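Local structure of glycosylation Associate Protein 3 (Streptococcus agalactiae serotype V, 6OYC) at residues 2-8 with 134-140; 37-41 with 123-129; 60-64 with 118-122; 70-74 with 103-109; 84-88 with 100-104. The protein forms part of the Gap123 complex and probably serves the accessory Sec pathway in glycosylation and secretion, perhaps by binding sugars. All coordinates share one frame; numbering follows the deposited sequence.

Contact 1 (2-8 with 134-140); sequences STISYIY and HYLKLEE
K137 NZ has three partners: across the contact it gives a weak hydrogen bond to Y6 OH at 3.2 Å, along its own strand it forms a salt bridge with E139, and beyond the two segments it meets the hydroxyl of Y176, which also bonds E139 OE1. Lysine suits this place because its aliphatic part is as useful as its charge. With CG anti to the backbone N (chi1 -173°) and the chain extended beyond, it runs beside the Y6 ring and sets CG over one face, 4.2 Å from the centroid, a CH-pi contact. The edge of the same ring points at the face of Y135 in a T-shaped pair, centroids 5.3 Å apart and planes at 74°.

I7, L136 and L138 occupy the other face of the sheet, where I7 CD1 meets L138 CB at 3.9 Å. The antiparallel backbones pair at S5 with L138 and at I7 with L136; S5 N reaches L138 O at 2.8 Å and is almost straight at 170°. Towards the chain's start T3 O accepts from E140 N at 3.0 Å, while E140 OE1 takes a weak bond from T3 N.

Strand 4-7 thus lies along one side of strand 130-140, whose other side pairs with strand 69-78 through K137 with S73 and E139 with S71. There H134 and Y135 both face N75 in a classic beta bulge. L136 and L138 pack on I121 and Y119 of strand 118-125, whereas Y176 and L198 meet the Y6, Y135 and K137 side, and Y8 OH bonds K172 of helix 171-174.

Contact 2 (37-41 with 123-129); sequences APSST and LINAGCS
The two segments run antiparallel and share one hydrogen-bonded pair, T41 with N125, closed by T41 N to N125 O at 3.2 Å and N125 N to T41 O at 3.0 Å; the one further N-H...O bond is weak, G127 N to P38 O, helped by CA-H...O contacts such as A126 CA against S39 O at 3.3 Å.

N125 shapes its own turn. Its CG stands anti to the backbone N (chi1 -175°), which carries the amide forward over the turn, where OD1 accepts from C128 N at 3.0 Å and ND2 returns a weak bond to C128 O. An asparagine suits the place because its amide accepts from the N-H and donates, weakly, to the C=O of one residue, C128. Across the contact, ND2 comes 3.6 Å from P38 O. Glycine at 127 fits a backbone with positive phi, where a side chain would press on the preceding carbonyl. A37 brings only a methyl, with CB 3.4 Å from S129 OG. Farther back, S40 OG rests 3.9 Å from I124 CG2.

The bond from OD1 to the backbone N three residues on is an Asx motif, here ending strand 118-125 and starting the turn towards strand 130-140.

Contact 3 (60-64 with 118-122); sequences NLPLL and TYTIS
The Y119 ring carries P62 O in its plane at the edge, while L61 CD1 and L64 CD1 approach obliquely from opposite sides. Y119 OH donates to P62 O at 2.7 Å, in the carbonyl plane and on a lone pair, so the phenol is directed as well as buried. That carbonyl is a natural acceptor for a tyrosine, whose hydroxyl would otherwise sit among hydrocarbon: P62 CD is 3.3 Å from Y119 OH.

L64 comes at about a right angle to the tyrosine and places CD1 3.4 Å from Y119 CZ. L61 reaches farther along the strand, its CD1 touching Y119 CE2 at 3.7 Å and I121 CG1 at 3.8 Å. One methyl of L61 thus fits between Y119 and I121, while L64 covers the ring's other side. The tyrosine adopts chi1 69°, with CG between the backbone N and the carbonyl carbon, and from there the ring extends towards the loop.

Strand 118-125 belongs to the four-stranded sheet, and Y119 also packs on I88 of that sheet and on L138 of strand 130-140 in the other antiparallel sheet. A loop carbonyl that takes the hydroxyl of a buried tyrosine between two antiparallel sheets fits a beta sandwich, consistent with the galactose-binding-like clan of this family.

Contact 4 (70-74 with 103-109); sequences YSLSL and LKKDSII
Backbone hydrogen bonds carry the first part of the contact between L72 and I108, which form a hydrogen-bonded antiparallel pair: L72 N to I108 O and I108 N to L72 O are each 2.9 Å. A third bond, L74 N to D106 O at 2.9 Å, continues the pairing into the turn just before strand 107-111. Non-hydrogen-bonded pairs lie to either side, S71 with I109 and S73 with S107, and there CH groups approach carbonyls, as where S107 CA comes within 3.0 Å of L72 O.

The turn at 104-106 has a wider role, for it takes the chain from strand 97-103 of the four-stranded sheet to strand 107-111 of the other antiparallel sheet. It crosses at the surface from one layer to the other of what looks like a beta sandwich, and L103, just before it, can reach the strand on the far side.

Apolar packing centres on that leucine. CD2 of L103 is the branch that touches, lying 4.0 Å from L72 CG and 3.9 Å from L74 CB, so one methyl spans two residues of strand 69-78 in the facing sheet. L72 holds CG anti to the backbone N (chi1 -177°), which sets it by L103 CD2, and it also packs on V86 and I121.

Small polar residues share the other face with I109. S73 OG lies 3.7 Å from S107 CB, an ordinary contact between short side chains, while I109 CG2 rests 3.4 Å from Y70 O.

Contact 5 (84-88 with 100-104); sequences LFVRI and FELLK
R87 lays its guanidinium flat on the F100 ring, the planes 11° apart and the centres 3.7 Å from each other, in the beta hairpin of strands 84-91 and 97-103. With CZ over the face of the ring this is a cation-pi stack, suited to a partly exposed sheet face where an arginine can keep its charge near water. The extended chain, CG anti to the backbone N (chi1 -179°), carries the group there, and NH2 also forms a salt bridge with E89.

L102 lies between R87 and F85. Its CD2 methyl meets R87 CB at 3.6 Å and F85 CE2 at 4.0 Å, and its CG sits in the plane of the F100 ring at the edge. Leucine thereby joins two aromatic neighbours to the aliphatic stem of the arginine.

On the opposite face V86 and L103 lie side by side pointing the same way, both buried, with L103 CD2 4.0 Å from V86 CB and L72 of the other sheet facing them. I88 and E101 diverge at their ends, the glutamate bending at chi2. The pairs V86 with L103 and I88 with E101 bring in backbone bonds, the straightest of them L103 N to V86 O at 2.8 Å and 172°.

How the contacts relate
Contact 3 is the most buried: one loop carbonyl satisfies Y119 among leucines. Contacts 1, 4 and 5 are strand pairings whose inner residues converge, L136 of contact 1, V86 of contact 5 and L72 and L74 of contact 4 packing between the two antiparallel sheets. The second face of contacts 4 and 5 turns towards solvent, that of contact 1 meets the 171-199 part of the chain. Contacts 1 and 4 meet in one sheet, and contacts 4 and 5 share L103 and K104. Contacts 2 and 3 both use strand 118-125, which also pairs with strand 84-91, to which contact 5 belongs. Outer faces differ: ionic and aromatic in 1 and 5, serine-rich in 4; contact 2 depends mainly on backbone.

Contact 1 (2-8 with 134-140)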
# COMPACT_ATOMS: atom_id res chain seq x y z
N SER C 2 -11.93 7.73 11.03
CA SER C 2 -10.60 7.44 11.57
C SER C 2 -9.51 7.84 10.57
O SER C 2 -9.79 8.02 9.38
CB SER C 2 -10.47 5.97 11.93
OG SER C 2 -10.52 5.17 10.76
N THR C 3 -8.27 7.95 11.04
CA THR C 3 -7.18 8.46 10.22
C THR C 3 -6.04 7.46 10.15
O THR C 3 -5.33 7.27 11.15
CB THR C 3 -6.68 9.79 10.76
OG1 THR C 3 -7.79 10.68 10.91
CG2 THR C 3 -5.63 10.39 9.80
N ILE C 4 -5.85 6.85 8.98
CA ILE C 4 -4.65 6.08 8.63
C ILE C 4 -4.35 6.36 7.17
O ILE C 4 -4.99 5.79 6.27
CB ILE C 4 -4.81 4.56 8.87
CG1 ILE C 4 -5.15 4.25 10.32
CG2 ILE C 4 -3.52 3.83 8.52
CD1 ILE C 4 -6.63 4.15 10.59
N SER C 5 -3.38 7.21 6.89
CA SER C 5 -3.07 7.59 5.53
C SER C 5 -1.64 7.21 5.18
O SER C 5 -0.71 7.48 5.95
CB SER C 5 -3.29 9.09 5.34
OG SER C 5 -4.63 9.41 5.61
N TYR C 6 -1.47 6.58 4.03
CA TYR C 6 -0.16 6.34 3.47
C TYR C 6 0.06 7.37 2.39
O TYR C 6 -0.80 7.58 1.53
CB TYR C 6 -0.01 4.91 2.94
CG TYR C 6 0.04 3.84 4.03
CD1 TYR C 6 -1.13 3.36 4.61
CD2 TYR C 6 1.26 3.30 4.46
CE1 TYR C 6 -1.09 2.35 5.61
CE2 TYR C 6 1.31 2.30 5.45
CZ TYR C 6 0.14 1.83 6.01
OH TYR C 6 0.18 0.86 6.99
N ILE C 7 1.21 8.04 2.44
CA ILE C 7 1.44 9.28 1.73
C ILE C 7 2.71 9.11 0.90
O ILE C 7 3.78 8.78 1.44
CB ILE C 7 1.56 10.45 2.72
CG1 ILE C 7 0.19 10.77 3.32
CG2 ILE C 7 2.10 11.65 2.09
CD1 ILE C 7 0.28 11.27 4.78
N TYR C 8 2.60 9.35 -0.41
CA TYR C 8 3.61 8.99 -1.38
C TYR C 8 4.15 10.22 -2.10
O TYR C 8 3.45 11.22 -2.27
CB TYR C 8 3.03 8.00 -2.41
CG TYR C 8 2.61 6.69 -1.77
CD1 TYR C 8 3.51 5.65 -1.61
CD2 TYR C 8 1.32 6.51 -1.31
CE1 TYR C 8 3.14 4.46 -1.02
CE2 TYR C 8 0.93 5.33 -0.72
CZ TYR C 8 1.84 4.31 -0.57
OH TYR C 8 1.44 3.12 0.02
N HIS C 134 10.07 5.75 0.38
CA HIS C 134 8.91 4.90 0.13
C HIS C 134 7.61 5.63 0.42
O HIS C 134 6.77 5.76 -0.47
CB HIS C 134 9.00 3.61 0.96
CG HIS C 134 10.21 2.80 0.65
ND1 HIS C 134 10.44 2.26 -0.60
CD2 HIS C 134 11.28 2.46 1.41
CE1 HIS C 134 11.59 1.62 -0.60
NE2 HIS C 134 12.13 1.72 0.61
N TYR C 135 7.43 6.10 1.65
CA TYR C 135 6.17 6.74 2.01
C TYR C 135 6.28 7.33 3.40
O TYR C 135 7.22 7.06 4.16
CB TYR C 135 4.98 5.77 1.94
CG TYR C 135 5.10 4.54 2.83
CD1 TYR C 135 4.91 4.63 4.21
CD2 TYR C 135 5.38 3.29 2.28
CE1 TYR C 135 4.99 3.49 5.02
CE2 TYR C 135 5.47 2.15 3.08
CZ TYR C 135 5.28 2.26 4.45
OH TYR C 135 5.38 1.12 5.24
N LEU C 136 5.29 8.15 3.73
CA LEU C 136 5.03 8.54 5.10
C LEU C 136 3.71 7.90 5.52
O LEU C 136 2.84 7.66 4.68
CB LEU C 136 4.96 10.05 5.25
CG LEU C 136 6.14 10.91 4.79
CD1 LEU C 136 5.81 12.36 5.03
CD2 LEU C 136 7.42 10.58 5.54
N LYS C 137 3.58 7.63 6.82
CA LYS C 137 2.34 7.12 7.39
C LYS C 137 1.87 8.05 8.50
O LYS C 137 2.61 8.32 9.46
CB LYS C 137 2.52 5.69 7.93
CG LYS C 137 1.24 5.02 8.40
CD LYS C 137 1.51 3.56 8.76
CE LYS C 137 0.34 2.93 9.46
NZ LYS C 137 0.71 1.61 10.05
N LEU C 138 0.65 8.54 8.36
CA LEU C 138 0.02 9.45 9.30
C LEU C 138 -1.24 8.78 9.85
O LEU C 138 -2.14 8.44 9.08
CB LEU C 138 -0.30 10.78 8.62
CG LEU C 138 -1.06 11.83 9.41
CD1 LEU C 138 -0.19 12.33 10.56
CD2 LEU C 138 -1.45 12.98 8.48
N GLU C 139 -1.30 8.61 11.17
CA GLU C 139 -2.44 7.94 11.79
C GLU C 139 -2.71 8.54 13.16
O GLU C 139 -1.80 9.02 13.84
CB GLU C 139 -2.18 6.44 11.94
CG GLU C 139 -0.81 6.16 12.53
CD GLU C 139 -0.51 4.68 12.65
OE1 GLU C 139 -1.45 3.91 12.95
OE2 GLU C 139 0.67 4.30 12.44
N GLU C 140 -3.97 8.49 13.58
CA GLU C 140 -4.27 8.91 14.93
C GLU C 140 -3.85 7.84 15.92
O GLU C 140 -3.76 6.66 15.59
CB GLU C 140 -5.75 9.26 15.10
CG GLU C 140 -6.72 8.17 14.78
CD GLU C 140 -8.16 8.65 14.88
OE1 GLU C 140 -8.89 8.51 13.88
OE2 GLU C 140 -8.54 9.19 15.95

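Contact 2 (37-41 with 123-129)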
# COMPACT_ATOMS: atom_id res chain seq x y z
N ALA C 37 25.18 16.62 -2.98
CA ALA C 37 24.49 16.59 -1.69
C ALA C 37 24.12 18.00 -1.22
O ALA C 37 24.68 18.47 -0.22
CB ALA C 37 25.36 15.90 -0.64
N PRO C 38 23.20 18.69 -1.90
CA PRO C 38 22.86 20.07 -1.51
C PRO C 38 22.38 20.16 -0.07
O PRO C 38 21.89 19.19 0.52
CB PRO C 38 21.75 20.46 -2.49
CG PRO C 38 21.96 19.57 -3.67
CD PRO C 38 22.45 18.27 -3.10
N SER C 39 22.50 21.36 0.49
CA SER C 39 22.58 21.49 1.93
C SER C 39 21.21 21.48 2.60
O SER C 39 21.04 20.86 3.65
CB SER C 39 23.35 22.76 2.29
OG SER C 39 23.00 23.20 3.57
N SER C 40 20.24 22.17 2.01
CA SER C 40 18.88 22.14 2.54
C SER C 40 17.94 22.39 1.37
O SER C 40 17.79 23.53 0.92
CB SER C 40 18.66 23.15 3.66
OG SER C 40 17.64 22.69 4.55
N THR C 41 17.33 21.33 0.88
CA THR C 41 16.38 21.39 -0.22
C THR C 41 15.04 20.88 0.26
O THR C 41 14.96 19.84 0.93
CB THR C 41 16.85 20.56 -1.41
OG1 THR C 41 18.25 20.79 -1.64
CG2 THR C 41 16.05 20.92 -2.67
N LEU C 123 9.34 16.85 2.85
CA LEU C 123 10.58 16.09 2.88
C LEU C 123 11.73 17.05 2.67
O LEU C 123 11.73 17.82 1.70
CB LEU C 123 10.56 15.03 1.78
CG LEU C 123 11.24 13.68 1.93
CD1 LEU C 123 10.63 12.91 3.09
CD2 LEU C 123 11.08 12.89 0.61
N ILE C 124 12.71 17.04 3.57
CA ILE C 124 13.82 17.98 3.50
C ILE C 124 15.14 17.21 3.48
O ILE C 124 15.40 16.38 4.35
CB ILE C 124 13.77 18.99 4.65
CG1 ILE C 124 12.44 19.74 4.62
CG2 ILE C 124 14.92 19.96 4.53
CD1 ILE C 124 12.30 20.79 5.67
N ASN C 125 15.96 17.50 2.47
CA ASN C 125 17.28 16.91 2.32
C ASN C 125 18.30 17.78 3.05
O ASN C 125 18.40 18.98 2.79
CB ASN C 125 17.66 16.80 0.83
CG ASN C 125 18.99 16.08 0.62
OD1 ASN C 125 19.33 15.16 1.36
ND2 ASN C 125 19.73 16.49 -0.40
N ALA C 126 19.06 17.16 3.96
CA ALA C 126 20.09 17.86 4.72
C ALA C 126 21.48 17.31 4.40
O ALA C 126 22.15 16.75 5.27
CB ALA C 126 19.80 17.75 6.22
N GLY C 127 21.92 17.47 3.15
CA GLY C 127 23.23 17.02 2.71
C GLY C 127 23.34 15.57 2.28
O GLY C 127 24.47 15.09 2.08
N CYS C 128 22.23 14.86 2.10
CA CYS C 128 22.28 13.44 1.75
C CYS C 128 22.52 13.24 0.26
O CYS C 128 21.93 13.92 -0.59
CB CYS C 128 20.99 12.73 2.17
SG CYS C 128 20.97 10.98 1.73
N SER C 129 23.37 12.27 -0.07
CA SER C 129 23.75 12.00 -1.45
C SER C 129 22.89 10.95 -2.13
O SER C 129 22.71 11.00 -3.35
CB SER C 129 25.22 11.56 -1.51
OG SER C 129 26.07 12.67 -1.32

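Contact 3 (60-64 with 118-122)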
# COMPACT_ATOMS: atom_id res chain seq x y z
N ASN C 60 -3.56 16.06 -0.60
CA ASN C 60 -3.14 14.68 -0.42
C ASN C 60 -2.88 14.37 1.05
O ASN C 60 -2.35 13.29 1.36
CB ASN C 60 -1.91 14.39 -1.29
CG ASN C 60 -0.92 15.56 -1.29
OD1 ASN C 60 -0.81 16.28 -0.31
ND2 ASN C 60 -0.24 15.75 -2.40
N LEU C 61 -3.25 15.27 1.95
CA LEU C 61 -3.21 15.05 3.39
C LEU C 61 -4.63 15.10 3.94
O LEU C 61 -5.44 15.92 3.50
CB LEU C 61 -2.35 16.11 4.12
CG LEU C 61 -0.88 16.13 3.66
CD1 LEU C 61 -0.06 17.21 4.36
CD2 LEU C 61 -0.25 14.74 3.85
N PRO C 62 -4.96 14.26 4.92
CA PRO C 62 -6.32 14.23 5.44
C PRO C 62 -6.58 15.36 6.43
O PRO C 62 -5.67 15.92 7.05
CB PRO C 62 -6.40 12.88 6.16
CG PRO C 62 -4.99 12.68 6.69
CD PRO C 62 -4.08 13.30 5.61
N LEU C 63 -7.86 15.64 6.58
CA LEU C 63 -8.36 16.59 7.56
C LEU C 63 -8.12 16.04 8.97
O LEU C 63 -8.47 14.89 9.25
CB LEU C 63 -9.85 16.81 7.31
CG LEU C 63 -10.63 18.06 7.68
CD1 LEU C 63 -9.98 19.33 7.12
CD2 LEU C 63 -12.08 17.91 7.19
N LEU C 64 -7.55 16.86 9.85
CA LEU C 64 -7.23 16.44 11.20
C LEU C 64 -8.08 17.21 12.21
O LEU C 64 -8.68 18.24 11.88
CB LEU C 64 -5.73 16.64 11.50
CG LEU C 64 -4.75 15.90 10.57
CD1 LEU C 64 -3.30 16.08 11.03
CD2 LEU C 64 -5.10 14.41 10.45
N THR C 118 -4.86 24.78 8.16
CA THR C 118 -4.33 23.77 7.26
C THR C 118 -2.95 23.33 7.72
O THR C 118 -2.38 23.89 8.67
CB THR C 118 -4.25 24.27 5.81
OG1 THR C 118 -3.27 25.30 5.72
CG2 THR C 118 -5.60 24.81 5.35
N TYR C 119 -2.38 22.34 7.03
CA TYR C 119 -1.01 21.96 7.34
C TYR C 119 -0.35 21.37 6.09
O TYR C 119 -1.01 20.97 5.14
CB TYR C 119 -0.94 20.97 8.53
CG TYR C 119 -1.50 19.58 8.28
CD1 TYR C 119 -2.88 19.35 8.21
CD2 TYR C 119 -0.65 18.48 8.11
CE1 TYR C 119 -3.39 18.08 7.97
CE2 TYR C 119 -1.15 17.20 7.87
CZ TYR C 119 -2.52 17.00 7.81
OH TYR C 119 -3.02 15.74 7.58
N THR C 120 0.97 21.37 6.10
CA THR C 120 1.76 20.77 5.04
C THR C 120 2.77 19.84 5.66
O THR C 120 3.14 19.98 6.83
CB THR C 120 2.51 21.81 4.20
OG1 THR C 120 3.47 22.46 5.04
CG2 THR C 120 1.55 22.86 3.59
N ILE C 121 3.27 18.89 4.87
CA ILE C 121 4.38 18.05 5.29
C ILE C 121 5.42 18.09 4.19
O ILE C 121 5.08 17.92 3.02
CB ILE C 121 3.93 16.60 5.58
CG1 ILE C 121 2.87 16.58 6.69
CG2 ILE C 121 5.12 15.78 5.97
CD1 ILE C 121 2.21 15.22 6.91
N SER C 122 6.68 18.33 4.57
CA SER C 122 7.76 18.51 3.61
C SER C 122 8.89 17.53 3.90
O SER C 122 9.33 17.40 5.04
CB SER C 122 8.30 19.94 3.64
OG SER C 122 7.37 20.83 3.10

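Contact 4 (70-74 with 103-109)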
# COMPACT_ATOMS: atom_id res chain seq x y z
N TYR C 70 -1.56 12.51 16.77
CA TYR C 70 -1.27 11.74 15.59
C TYR C 70 0.18 11.28 15.58
O TYR C 70 1.06 11.90 16.17
CB TYR C 70 -1.58 12.53 14.31
CG TYR C 70 -3.03 12.94 14.19
CD1 TYR C 70 -3.96 12.14 13.53
CD2 TYR C 70 -3.46 14.16 14.72
CE1 TYR C 70 -5.30 12.54 13.42
CE2 TYR C 70 -4.78 14.57 14.61
CZ TYR C 70 -5.69 13.76 13.96
OH TYR C 70 -7.00 14.18 13.87
N SER C 71 0.40 10.17 14.89
CA SER C 71 1.72 9.61 14.64
C SER C 71 2.10 9.81 13.17
O SER C 71 1.31 9.50 12.27
CB SER C 71 1.74 8.12 14.98
OG SER C 71 2.98 7.56 14.60
N LEU C 72 3.31 10.31 12.94
CA LEU C 72 3.87 10.42 11.60
C LEU C 72 5.14 9.60 11.54
O LEU C 72 6.03 9.77 12.38
CB LEU C 72 4.16 11.87 11.23
CG LEU C 72 4.67 12.12 9.81
CD1 LEU C 72 3.57 11.83 8.79
CD2 LEU C 72 5.16 13.56 9.71
N SER C 73 5.21 8.71 10.55
CA SER C 73 6.32 7.79 10.39
C SER C 73 6.94 7.97 9.02
O SER C 73 6.22 8.21 8.04
CB SER C 73 5.87 6.33 10.56
OG SER C 73 5.16 6.18 11.77
N LEU C 74 8.26 7.84 8.95
CA LEU C 74 8.99 7.89 7.69
C LEU C 74 9.47 6.49 7.34
O LEU C 74 10.13 5.83 8.14
CB LEU C 74 10.18 8.85 7.80
CG LEU C 74 11.21 8.83 6.66
CD1 LEU C 74 10.68 9.47 5.39
CD2 LEU C 74 12.47 9.52 7.12
N LEU C 103 10.45 15.43 12.21
CA LEU C 103 10.67 14.00 12.31
C LEU C 103 12.05 13.72 11.73
O LEU C 103 12.30 14.00 10.55
CB LEU C 103 9.57 13.24 11.57
CG LEU C 103 9.80 11.84 11.02
CD1 LEU C 103 10.14 10.91 12.15
CD2 LEU C 103 8.53 11.38 10.31
N LYS C 104 12.95 13.21 12.56
CA LYS C 104 14.32 12.93 12.15
C LYS C 104 14.63 11.44 12.10
O LYS C 104 15.31 11.00 11.17
CB LYS C 104 15.30 13.62 13.11
CG LYS C 104 15.27 15.15 12.99
CD LYS C 104 16.68 15.75 12.91
CE LYS C 104 16.66 17.28 12.98
NZ LYS C 104 18.02 17.87 13.20
N LYS C 105 14.14 10.65 13.05
CA LYS C 105 14.51 9.24 13.04
C LYS C 105 13.41 8.44 12.36
O LYS C 105 13.44 8.29 11.13
CB LYS C 105 14.80 8.73 14.46
CG LYS C 105 16.12 9.27 15.05
CD LYS C 105 16.65 8.48 16.25
CE LYS C 105 17.80 9.21 16.97
NZ LYS C 105 19.13 9.05 16.31
N ASP C 106 12.43 7.93 13.11
CA ASP C 106 11.45 6.99 12.58
C ASP C 106 10.03 7.53 12.63
O ASP C 106 9.29 7.43 11.63
CB ASP C 106 11.47 5.67 13.37
CG ASP C 106 12.80 4.96 13.31
OD1 ASP C 106 13.23 4.59 12.19
OD2 ASP C 106 13.39 4.74 14.39
N SER C 107 9.60 8.03 13.79
CA SER C 107 8.24 8.46 14.00
C SER C 107 8.23 9.58 15.03
O SER C 107 9.18 9.77 15.78
CB SER C 107 7.36 7.30 14.47
OG SER C 107 7.91 6.71 15.63
N ILE C 108 7.14 10.35 15.02
CA ILE C 108 6.85 11.32 16.06
C ILE C 108 5.36 11.26 16.34
O ILE C 108 4.56 10.76 15.54
CB ILE C 108 7.26 12.78 15.70
CG1 ILE C 108 6.51 13.27 14.46
CG2 ILE C 108 8.77 12.92 15.54
CD1 ILE C 108 6.81 14.73 14.11
N ILE C 109 4.99 11.76 17.50
CA ILE C 109 3.60 11.95 17.86
C ILE C 109 3.43 13.42 18.17
O ILE C 109 4.21 14.00 18.93
CB ILE C 109 3.19 11.06 19.04
CG1 ILE C 109 3.33 9.59 18.65
CG2 ILE C 109 1.75 11.37 19.46
CD1 ILE C 109 2.83 8.62 19.70

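Contact 5 (84-88 with 100-104)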
# COMPACT_ATOMS: atom_id res chain seq x y z
N LEU C 84 17.98 13.06 6.17
CA LEU C 84 16.68 13.15 5.50
C LEU C 84 15.59 13.27 6.57
O LEU C 84 15.27 12.28 7.23
CB LEU C 84 16.39 11.96 4.59
CG LEU C 84 15.09 12.10 3.79
CD1 LEU C 84 15.22 13.16 2.67
CD2 LEU C 84 14.59 10.77 3.21
N PHE C 85 15.00 14.45 6.71
CA PHE C 85 14.01 14.65 7.76
C PHE C 85 12.71 15.22 7.19
O PHE C 85 12.59 15.53 5.99
CB PHE C 85 14.57 15.52 8.90
CG PHE C 85 14.87 16.94 8.52
CD1 PHE C 85 16.12 17.29 8.03
CD2 PHE C 85 13.92 17.93 8.70
CE1 PHE C 85 16.41 18.61 7.68
CE2 PHE C 85 14.20 19.26 8.36
CZ PHE C 85 15.45 19.60 7.85
N VAL C 86 11.72 15.33 8.07
CA VAL C 86 10.35 15.65 7.70
C VAL C 86 9.86 16.78 8.60
O VAL C 86 9.98 16.71 9.82
CB VAL C 86 9.43 14.42 7.79
CG1 VAL C 86 8.00 14.79 7.44
CG2 VAL C 86 9.90 13.32 6.86
N ARG C 87 9.32 17.82 7.98
CA ARG C 87 8.77 18.97 8.67
C ARG C 87 7.27 19.03 8.41
O ARG C 87 6.83 19.15 7.26
CB ARG C 87 9.46 20.25 8.19
CG ARG C 87 8.98 21.52 8.85
CD ARG C 87 9.96 22.68 8.53
NE ARG C 87 9.35 23.99 8.72
CZ ARG C 87 9.92 25.02 9.35
NH1 ARG C 87 11.15 24.89 9.86
NH2 ARG C 87 9.28 26.18 9.45
N ILE C 88 6.49 18.95 9.49
CA ILE C 88 5.07 19.24 9.43
C ILE C 88 4.86 20.65 9.95
O ILE C 88 5.34 20.99 11.04
CB ILE C 88 4.24 18.21 10.22
CG1 ILE C 88 2.76 18.55 10.18
CG2 ILE C 88 4.71 18.07 11.65
CD1 ILE C 88 1.88 17.35 10.56
N PHE C 100 5.41 24.29 13.97
CA PHE C 100 5.91 23.15 13.22
C PHE C 100 6.57 22.15 14.17
O PHE C 100 6.83 22.46 15.33
CB PHE C 100 6.87 23.58 12.10
CG PHE C 100 8.29 23.83 12.55
CD1 PHE C 100 8.68 25.07 13.02
CD2 PHE C 100 9.24 22.83 12.44
CE1 PHE C 100 10.00 25.30 13.41
CE2 PHE C 100 10.56 23.05 12.82
CZ PHE C 100 10.95 24.28 13.31
N GLU C 101 6.81 20.95 13.64
CA GLU C 101 7.52 19.87 14.32
C GLU C 101 8.34 19.10 13.30
O GLU C 101 8.04 19.10 12.10
CB GLU C 101 6.56 18.93 15.06
CG GLU C 101 5.58 19.63 16.03
CD GLU C 101 6.27 20.28 17.25
OE1 GLU C 101 5.62 21.07 17.97
OE2 GLU C 101 7.45 19.98 17.52
N LEU C 102 9.39 18.42 13.78
CA LEU C 102 10.34 17.72 12.93
C LEU C 102 10.41 16.24 13.26
O LEU C 102 10.48 15.84 14.42
CB LEU C 102 11.75 18.29 13.05
CG LEU C 102 11.98 19.71 12.57
CD1 LEU C 102 13.47 20.06 12.64
CD2 LEU C 102 11.41 19.91 11.17
N LEU C 103 10.45 15.43 12.21
CA LEU C 103 10.67 14.00 12.31
C LEU C 103 12.05 13.72 11.73
O LEU C 103 12.30 14.00 10.55
CB LEU C 103 9.57 13.24 11.57
CG LEU C 103 9.80 11.84 11.02
CD1 LEU C 103 10.14 10.91 12.15
CD2 LEU C 103 8.53 11.38 10.31
N LYS C 104 12.95 13.21 12.56
CA LYS C 104 14.32 12.93 12.15
C LYS C 104 14.63 11.44 12.10
O LYS C 104 15.31 11.00 11.17
CB LYS C 104 15.30 13.62 13.11
CG LYS C 104 15.27 15.15 12.99
CD LYS C 104 16.68 15.75 12.91
CE LYS C 104 16.66 17.28 12.98
NZ LYS C 104 18.02 17.87 13.20